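Local coordinates for aspartokinase (Synechocystis, PDB 3L76), which probably catalyses the ATP-dependent phosphorylation of the beta-carboxyl group of L-aspartate, an early step toward lysine and threonine, and binds both of these amino acids in regulatory ACT domains, at residues A163-A168 / R250-L255; D169-Y174 / I226-R231; I197-M202 / V242-V247. One frame throughout, in Å; residues are numbered along the deposited sequence.

In the fold
Following the chain from its N terminus, helix 154-166, whose last turn and exit form 163-168, runs into strand 170-175; these supply the first halves of contacts 1 and 2. The segment 197-202, a short strand turning into a helix, begins contact 3. Helix 215-224 then leads to strand 228-232, which closes contact 2 against 169-174. Strand 240-243 returns antiparallel beside it and closes contact 3, so contacts 2 and 3 cross along the chain. Contact 1 closes last, at 250-255, with both others nested inside its loop. Together they tie one end of the mixed kinase-domain sheet to its helices and to the segment leading toward strand 263-267.

Contact 1 (A163-A168 / R250-L255); sequences AAALKA and RSLVGL
Leu252 meets the last turn of helix 154-166 through Ala164 and Ala165, and its side chain can be followed atom by atom. CB lies 3.9 Å from the backbone N of Ala165, close over the helix main chain. CG stands anti to the backbone N of Leu252 (chi1 -173°). Of the two methyls beyond it, CD2 bridges both alanines, 3.6 Å from Ala165 CB and 4.0 Å from Ala164 CB. CD1 reaches Ala164 alone of the pair, with 4.2 Å to its CB. One branched side chain therefore spans two successive alanine methyls, while Tyr224 of helix 215-224 touches both Ala164 and Leu252 and adds an aromatic neighbour to the patch.

Lys167 reaches across beyond the helix end. It has left helical geometry with a positive phi of 56°, in a Schellman motif where Ala168 N bonds to Ala163 O (2.9 Å) and Lys167 N to Ala164 O (3.2 Å). Its chi2 of -64° turns CD aside, and the extended remainder of the chain carries NZ to 2.7 Å from Arg250 O. The angle is poor, so this close approach does not qualify as a hydrogen bond. Arg250 itself turns its NE to the carbonyl of Gln248.

The two segments bury 207 Å² and share no hydrogen bond. The apolar part of the contact is Leu252 against Ala164 and Ala165, whereas Leu255 is bonded separately to strand 115-118. At the exposed margin the lysine ammonium may be favourably placed near a backbone carbonyl.

Contact 2 (D169-Y174 / I226-R231); sequences DFCEIY and IPLVVR
Two neighbouring parallel strands of the amino acid kinase sheet make this contact, 170-174 pairing with 228-231 in a register that sets Cys171 beside Leu228 and Tyr174 beside Arg231. The axes of the short strand segments approach to 4.7 Å, with 21° between their directions. Four backbone bonds alternate across them: Cys171 N to Pro227 O, a weak one from Val229 N to Cys171 O, Ile173 N to Val229 O at 2.7 Å, and Arg231 N to Ile173 O at 3.1 Å.

On the face carrying Cys171, Ile173 and Leu228, the packing is apolar. Leu228 CD2 touches Cys171 SG at 3.6 Å and Ile173 CG1 at 4.1 Å, a single methyl serving two residues of the partner strand.

The other face carries Val229 together with the polar group Glu172, Tyr174 and Arg231. Glu172 OE1 sits over one face of the Arg231 guanidinium, 3.4 Å from NH1, with the carboxylate and guanidinium planes 80° apart. No N-H points at the oxygen, so the salt bridge rests on charge alone; Arg231 was modelled in two conformers, and this geometry, which holds for one of them, is doubtful. The same OE1 accepts a weak hydrogen bond from Tyr174 OH (2.8 Å). Tyr174 and Arg231 lie side by side, with Arg231 CB 4.0 Å from Tyr174 CE2.

Strand 3-8 pairs with 170-175 on its other edge, where Phe8 stacks on Tyr174, and strand 240-243 flanks 228-232. Helices 154-166 and 215-224 cover the apolar face, Val160 and Ala221 both touching Leu228.

Contact 3 (I197-M202 / V242-V247); sequences ITCDEM and VVAPPV
Ile197 and Val242 pair side by side where two parallel strands meet, their CG2 methyls 3.8 Å apart. This is the tightly packed end. Val243 N donates to Ile197 O in the carbonyl plane at 2.8 Å, with a nearly straight N-H...O angle of 167°. Cys199 N then bonds to Val243 O at 3.0 Å, carrying the pairing into the first residue of helix 199-204. Cys199 SG, anti to its own carbonyl carbon (chi1 -69°), lies 3.9 Å from both Val242 CG1 and Ala244 CB. Val218 of helix 215-224 touches Cys199 and Val242, extending this apolar cluster.

Strand pairing ends at Val243. Residues 245-247 leave 197-202 behind, with Pro245 and Pro246 exposed.

Thr198 is the N-cap and forms a capping box with Glu201: Glu201 N donates to Thr198 OG1, and Thr198 N to Glu201 OE2, although the positions of both acceptors are less certain. Glu201 OE1 also accepts from Ser535 N, and Asp200 forms a salt bridge with Arg222. The chemistry implies a strand-to-helix junction joined by two backbone bonds, with the Cys199 sulfur packed against Val242 and Ala244, while its acidic side chains connect the helix start to other parts of the chain.

Contact 1 (A163-A168 / R250-L255)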
loop_
_atom_site.group_PDB
_atom_site.type_symbol
_atom_site.label_atom_id
_atom_site.label_comp_id
_atom_site.label_asym_id
_atom_site.label_seq_id
_atom_site.Cartn_x
_atom_site.Cartn_y
_atom_site.Cartn_z
ATOM N N ALA A 163 -11.471 3.457 20.970
ATOM C CA ALA A 163 -11.816 3.179 22.360
ATOM C C ALA A 163 -13.138 3.853 22.719
ATOM O O ALA A 163 -13.960 3.272 23.424
ATOM C CB ALA A 163 -10.699 3.625 23.305
ATOM N N ALA A 164 -13.351 5.070 22.220
ATOM C CA ALA A 164 -14.615 5.761 22.465
ATOM C C ALA A 164 -15.787 4.976 21.868
ATOM O O ALA A 164 -16.754 4.681 22.562
ATOM C CB ALA A 164 -14.591 7.218 21.935
ATOM N N ALA A 165 -15.688 4.632 20.589
ATOM C CA ALA A 165 -16.773 3.949 19.877
ATOM C C ALA A 165 -17.126 2.548 20.430
ATOM O O ALA A 165 -18.273 2.098 20.336
ATOM C CB ALA A 165 -16.447 3.868 18.395
ATOM N N LEU A 166 -16.138 1.877 21.013
ATOM C CA LEU A 166 -16.318 0.528 21.517
ATOM C C LEU A 166 -16.601 0.498 23.014
ATOM O O LEU A 166 -16.774 -0.570 23.595
ATOM C CB LEU A 166 -15.061 -0.295 21.234
ATOM C CG LEU A 166 -14.636 -0.348 19.772
ATOM C CD1 LEU A 166 -13.320 -1.072 19.620
ATOM C CD2 LEU A 166 -15.713 -1.005 18.946
ATOM N N LYS A 167 -16.642 1.666 23.637
ATOM C CA LYS A 167 -16.769 1.741 25.083
ATOM C C LYS A 167 -15.647 0.965 25.763
ATOM O O LYS A 167 -15.905 0.171 26.659
ATOM C CB LYS A 167 -18.121 1.200 25.557
ATOM C CG LYS A 167 -19.343 1.861 24.925
ATOM C CD LYS A 167 -19.446 3.333 25.287
ATOM C CE LYS A 167 -20.632 3.992 24.597
ATOM N NZ LYS A 167 -20.736 5.434 24.953
ATOM N N ALA A 168 -14.405 1.201 25.343
ATOM C CA ALA A 168 -13.251 0.547 25.959
ATOM C C ALA A 168 -13.029 1.046 27.381
ATOM O O ALA A 168 -13.307 2.202 27.705
ATOM C CB ALA A 168 -11.996 0.747 25.119
ATOM N N ARG A 250 -22.399 9.280 27.052
ATOM C CA ARG A 250 -22.236 9.942 25.766
ATOM C C ARG A 250 -21.778 8.877 24.781
ATOM O O ARG A 250 -20.823 8.140 25.040
ATOM C CB ARG A 250 -21.225 11.090 25.821
ATOM C CG ARG A 250 -21.143 11.797 27.152
ATOM C CD ARG A 250 -22.460 12.441 27.560
ATOM N NE ARG A 250 -22.519 12.587 29.011
ATOM C CZ ARG A 250 -22.092 13.652 29.680
ATOM N NH1 ARG A 250 -21.585 14.697 29.033
ATOM N NH2 ARG A 250 -22.178 13.673 31.003
ATOM N N SER A 251 -22.483 8.782 23.664
ATOM C CA SER A 251 -22.161 7.815 22.630
ATOM C C SER A 251 -21.335 8.473 21.532
ATOM O O SER A 251 -21.675 9.565 21.059
ATOM C CB SER A 251 -23.451 7.247 22.042
ATOM O OG SER A 251 -24.376 8.289 21.777
ATOM N N LEU A 252 -20.244 7.822 21.132
ATOM C CA LEU A 252 -19.463 8.335 20.014
ATOM C C LEU A 252 -20.240 8.157 18.724
ATOM O O LEU A 252 -20.005 7.220 17.957
ATOM C CB LEU A 252 -18.095 7.674 19.887
ATOM C CG LEU A 252 -17.276 8.376 18.800
ATOM C CD1 LEU A 252 -16.719 9.668 19.347
ATOM C CD2 LEU A 252 -16.155 7.501 18.256
ATOM N N VAL A 253 -21.194 9.052 18.517
ATOM C CA VAL A 253 -21.840 9.191 17.234
ATOM C C VAL A 253 -20.737 9.246 16.181
ATOM O O VAL A 253 -20.295 8.211 15.670
ATOM C CB VAL A 253 -22.691 10.482 17.198
ATOM C CG1 VAL A 253 -23.025 10.849 15.795
ATOM C CG2 VAL A 253 -23.984 10.298 17.991
ATOM N N GLY A 254 -20.269 10.452 15.886
ATOM C CA GLY A 254 -19.184 10.632 14.944
ATOM C C GLY A 254 -18.058 11.397 15.589
ATOM O O GLY A 254 -17.784 11.212 16.771
ATOM N N LEU A 255 -17.413 12.268 14.824
ATOM C CA LEU A 255 -16.205 12.923 15.303
ATOM C C LEU A 255 -15.526 13.758 14.245
ATOM O O LEU A 255 -14.978 13.215 13.291
ATOM C CB LEU A 255 -15.176 11.890 15.710
ATOM C CG LEU A 255 -14.801 11.663 17.161
ATOM C CD1 LEU A 255 -13.544 10.803 17.291
ATOM C CD2 LEU A 255 -14.813 12.896 18.059
#

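Contact 2 (D169-Y174 / I226-R231)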
loop_
_atom_site.group_PDB
_atom_site.type_symbol
_atom_site.label_atom_id
_atom_site.label_comp_id
_atom_site.label_asym_id
_atom_site.label_seq_id
_atom_site.Cartn_x
_atom_site.Cartn_y
_atom_site.Cartn_z
ATOM N N ASP A 169 -12.516 0.164 28.226
ATOM C CA ASP A 169 -12.286 0.492 29.624
ATOM C C ASP A 169 -11.153 1.483 29.753
ATOM O O ASP A 169 -11.205 2.402 30.573
ATOM C CB ASP A 169 -11.996 -0.777 30.425
ATOM C CG ASP A 169 -13.179 -1.731 30.440
ATOM O OD1 ASP A 169 -14.253 -1.341 30.943
ATOM O OD2 ASP A 169 -13.041 -2.869 29.945
ATOM N N PHE A 170 -10.124 1.292 28.936
ATOM C CA PHE A 170 -9.066 2.288 28.807
ATOM C C PHE A 170 -8.275 2.111 27.517
ATOM O O PHE A 170 -8.510 1.176 26.759
ATOM C CB PHE A 170 -8.140 2.297 30.029
ATOM C CG PHE A 170 -7.655 0.941 30.434
ATOM C CD1 PHE A 170 -6.388 0.512 30.072
ATOM C CD2 PHE A 170 -8.459 0.099 31.188
ATOM C CE1 PHE A 170 -5.927 -0.743 30.446
ATOM C CE2 PHE A 170 -8.010 -1.156 31.567
ATOM C CZ PHE A 170 -6.740 -1.578 31.197
ATOM N N CYS A 171 -7.350 3.033 27.277
ATOM C CA CYS A 171 -6.589 3.068 26.043
ATOM C C CYS A 171 -5.126 3.327 26.372
ATOM O O CYS A 171 -4.805 4.283 27.069
ATOM C CB CYS A 171 -7.139 4.165 25.125
ATOM S SG CYS A 171 -6.140 4.504 23.681
ATOM N N GLU A 172 -4.243 2.469 25.870
ATOM C CA GLU A 172 -2.820 2.557 26.184
ATOM C C GLU A 172 -1.999 2.912 24.957
ATOM O O GLU A 172 -2.136 2.266 23.922
ATOM C CB GLU A 172 -2.334 1.228 26.744
ATOM C CG GLU A 172 -3.228 0.648 27.825
ATOM C CD GLU A 172 -2.681 -0.646 28.407
ATOM O OE1 GLU A 172 -1.696 -0.602 29.166
ATOM O OE2 GLU A 172 -3.245 -1.713 28.117
ATOM N N ILE A 173 -1.154 3.939 25.073
ATOM C CA ILE A 173 -0.269 4.344 23.981
ATOM C C ILE A 173 1.149 3.897 24.280
ATOM O O ILE A 173 1.776 4.400 25.211
ATOM C CB ILE A 173 -0.237 5.868 23.786
ATOM C CG1 ILE A 173 -1.654 6.440 23.702
ATOM C CG2 ILE A 173 0.577 6.222 22.545
ATOM C CD1 ILE A 173 -2.364 6.142 22.413
ATOM N N TYR A 174 1.659 2.961 23.484
ATOM C CA TYR A 174 2.999 2.426 23.703
ATOM C C TYR A 174 4.033 3.112 22.831
ATOM O O TYR A 174 3.781 3.421 21.666
ATOM C CB TYR A 174 3.025 0.909 23.491
ATOM C CG TYR A 174 2.276 0.158 24.560
ATOM C CD1 TYR A 174 0.914 -0.080 24.442
ATOM C CD2 TYR A 174 2.921 -0.288 25.704
ATOM C CE1 TYR A 174 0.218 -0.766 25.420
ATOM C CE2 TYR A 174 2.231 -0.974 26.696
ATOM C CZ TYR A 174 0.879 -1.211 26.542
ATOM O OH TYR A 174 0.179 -1.880 27.512
ATOM N N ILE A 226 -12.256 8.848 28.251
ATOM C CA ILE A 226 -11.451 7.663 28.007
ATOM C C ILE A 226 -10.133 7.718 28.777
ATOM O O ILE A 226 -9.271 8.551 28.497
ATOM C CB ILE A 226 -11.164 7.465 26.505
ATOM C CG1 ILE A 226 -12.448 7.609 25.685
ATOM C CG2 ILE A 226 -10.515 6.104 26.264
ATOM C CD1 ILE A 226 -13.399 6.459 25.856
ATOM N N PRO A 227 -9.963 6.807 29.737
ATOM C CA PRO A 227 -8.687 6.738 30.452
ATOM C C PRO A 227 -7.555 6.451 29.473
ATOM O O PRO A 227 -7.722 5.617 28.580
ATOM C CB PRO A 227 -8.873 5.537 31.386
ATOM C CG PRO A 227 -10.354 5.241 31.392
ATOM C CD PRO A 227 -10.854 5.680 30.062
ATOM N N LEU A 228 -6.430 7.135 29.642
ATOM C CA LEU A 228 -5.278 6.992 28.767
ATOM C C LEU A 228 -4.033 6.636 29.561
ATOM O O LEU A 228 -3.917 6.979 30.739
ATOM C CB LEU A 228 -5.008 8.295 28.026
ATOM C CG LEU A 228 -5.524 8.443 26.607
ATOM C CD1 LEU A 228 -4.947 9.722 26.020
ATOM C CD2 LEU A 228 -5.129 7.231 25.776
ATOM N N VAL A 229 -3.088 5.971 28.900
ATOM C CA VAL A 229 -1.838 5.589 29.533
ATOM C C VAL A 229 -0.683 5.638 28.545
ATOM O O VAL A 229 -0.696 4.944 27.528
ATOM C CB VAL A 229 -1.898 4.155 30.074
ATOM C CG1 VAL A 229 -0.679 3.876 30.916
ATOM C CG2 VAL A 229 -3.160 3.933 30.881
ATOM N N VAL A 230 0.316 6.457 28.858
ATOM C CA VAL A 230 1.554 6.504 28.090
ATOM C C VAL A 230 2.562 5.592 28.762
ATOM O O VAL A 230 2.982 5.839 29.886
ATOM C CB VAL A 230 2.103 7.939 28.019
ATOM C CG1 VAL A 230 3.407 7.977 27.232
ATOM C CG2 VAL A 230 1.070 8.842 27.387
ATOM N N ARG A 231 2.931 4.521 28.070
ATOM C CA ARG A 231 3.847 3.525 28.620
ATOM C C ARG A 231 4.975 3.258 27.640
ATOM O O ARG A 231 4.997 3.814 26.541
ATOM C CB ARG A 231 3.108 2.218 28.928
ATOM C CG ARG A 231 2.170 2.295 30.121
ATOM C CD ARG A 231 1.014 1.315 29.988
ATOM N NE ARG A 231 1.231 0.053 30.689
ATOM C CZ ARG A 231 0.492 -0.371 31.708
ATOM N NH1 ARG A 231 -0.518 0.369 32.154
ATOM N NH2 ARG A 231 0.762 -1.538 32.281
#

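Contact 3 (I197-M202 / V242-V247)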
loop_
_atom_site.group_PDB
_atom_site.type_symbol
_atom_site.label_atom_id
_atom_site.label_comp_id
_atom_site.label_asym_id
_atom_site.label_seq_id
_atom_site.Cartn_x
_atom_site.Cartn_y
_atom_site.Cartn_z
ATOM N N ILE A 197 -1.319 12.695 35.052
ATOM C CA ILE A 197 -1.452 14.050 34.543
ATOM C C ILE A 197 -2.858 14.193 33.976
ATOM O O ILE A 197 -3.405 13.227 33.440
ATOM C CB ILE A 197 -0.400 14.376 33.464
ATOM C CG1 ILE A 197 -0.460 15.872 33.111
ATOM C CG2 ILE A 197 -0.616 13.525 32.215
ATOM C CD1 ILE A 197 0.543 16.323 32.061
ATOM N N THR A 198 -3.460 15.375 34.109
ATOM C CA THR A 198 -4.795 15.577 33.548
ATOM C C THR A 198 -4.727 15.875 32.053
ATOM O O THR A 198 -3.727 16.383 31.555
ATOM C CB THR A 198 -5.608 16.698 34.261
ATOM O OG1 THR A 198 -5.113 17.989 33.888
ATOM C CG2 THR A 198 -5.568 16.545 35.765
ATOM N N CYS A 199 -5.791 15.534 31.338
ATOM C CA CYS A 199 -5.889 15.875 29.934
ATOM C C CYS A 199 -5.562 17.347 29.755
ATOM O O CYS A 199 -4.710 17.713 28.939
ATOM C CB CYS A 199 -7.296 15.580 29.402
ATOM S SG CYS A 199 -7.689 13.805 29.318
ATOM N N ASP A 200 -6.233 18.193 30.529
ATOM C CA ASP A 200 -6.065 19.626 30.375
ATOM C C ASP A 200 -4.617 20.044 30.620
ATOM O O ASP A 200 -4.073 20.868 29.881
ATOM C CB ASP A 200 -7.044 20.387 31.265
ATOM C CG ASP A 200 -8.439 20.421 30.685
ATOM O OD1 ASP A 200 -8.560 20.375 29.447
ATOM O OD2 ASP A 200 -9.416 20.504 31.449
ATOM N N GLU A 201 -3.996 19.447 31.632
ATOM C CA GLU A 201 -2.602 19.711 31.928
ATOM C C GLU A 201 -1.755 19.248 30.771
ATOM O O GLU A 201 -0.828 19.930 30.368
ATOM C CB GLU A 201 -2.163 19.006 33.216
ATOM C CG GLU A 201 -2.809 19.552 34.475
ATOM C CD GLU A 201 -2.491 18.731 35.701
ATOM O OE1 GLU A 201 -2.668 19.251 36.818
ATOM O OE2 GLU A 201 -2.070 17.569 35.548
ATOM N N MET A 202 -2.085 18.076 30.237
ATOM C CA MET A 202 -1.310 17.482 29.158
ATOM C C MET A 202 -1.383 18.375 27.937
ATOM O O MET A 202 -0.407 18.533 27.206
ATOM C CB MET A 202 -1.833 16.085 28.834
ATOM C CG MET A 202 -0.994 15.304 27.813
ATOM S SD MET A 202 0.676 14.951 28.376
ATOM C CE MET A 202 1.650 15.975 27.270
ATOM N N VAL A 242 -3.018 9.370 31.838
ATOM C CA VAL A 242 -3.625 10.629 31.452
ATOM C C VAL A 242 -5.112 10.622 31.812
ATOM O O VAL A 242 -5.919 9.924 31.211
ATOM C CB VAL A 242 -3.411 10.940 29.959
ATOM C CG1 VAL A 242 -4.132 12.222 29.577
ATOM C CG2 VAL A 242 -1.933 11.060 29.659
ATOM N N VAL A 243 -5.457 11.433 32.799
ATOM C CA VAL A 243 -6.710 11.309 33.527
ATOM C C VAL A 243 -7.777 12.299 33.047
ATOM O O VAL A 243 -7.486 13.460 32.766
ATOM C CB VAL A 243 -6.436 11.497 35.037
ATOM C CG1 VAL A 243 -7.719 11.549 35.839
ATOM C CG2 VAL A 243 -5.520 10.406 35.530
ATOM N N ALA A 244 -9.014 11.831 32.962
ATOM C CA ALA A 244 -10.098 12.628 32.405
ATOM C C ALA A 244 -11.245 12.776 33.408
ATOM O O ALA A 244 -11.303 12.053 34.391
ATOM C CB ALA A 244 -10.592 11.973 31.101
ATOM N N PRO A 245 -12.183 13.695 33.150
ATOM C CA PRO A 245 -13.379 13.693 33.994
ATOM C C PRO A 245 -14.212 12.469 33.643
ATOM O O PRO A 245 -14.246 12.083 32.478
ATOM C CB PRO A 245 -14.134 14.948 33.545
ATOM C CG PRO A 245 -13.236 15.654 32.565
ATOM C CD PRO A 245 -12.307 14.631 32.023
ATOM N N PRO A 246 -14.864 11.852 34.632
ATOM C CA PRO A 246 -15.731 10.710 34.333
ATOM C C PRO A 246 -16.916 11.159 33.494
ATOM O O PRO A 246 -17.753 11.907 33.981
ATOM C CB PRO A 246 -16.210 10.267 35.716
ATOM C CG PRO A 246 -15.202 10.818 36.668
ATOM C CD PRO A 246 -14.770 12.113 36.074
ATOM N N VAL A 247 -16.980 10.714 32.245
ATOM C CA VAL A 247 -18.058 11.109 31.350
ATOM C C VAL A 247 -18.874 9.881 30.958
ATOM O O VAL A 247 -18.353 8.947 30.353
ATOM C CB VAL A 247 -17.511 11.827 30.095
ATOM C CG1 VAL A 247 -18.604 12.024 29.062
ATOM C CG2 VAL A 247 -16.910 13.150 30.473
#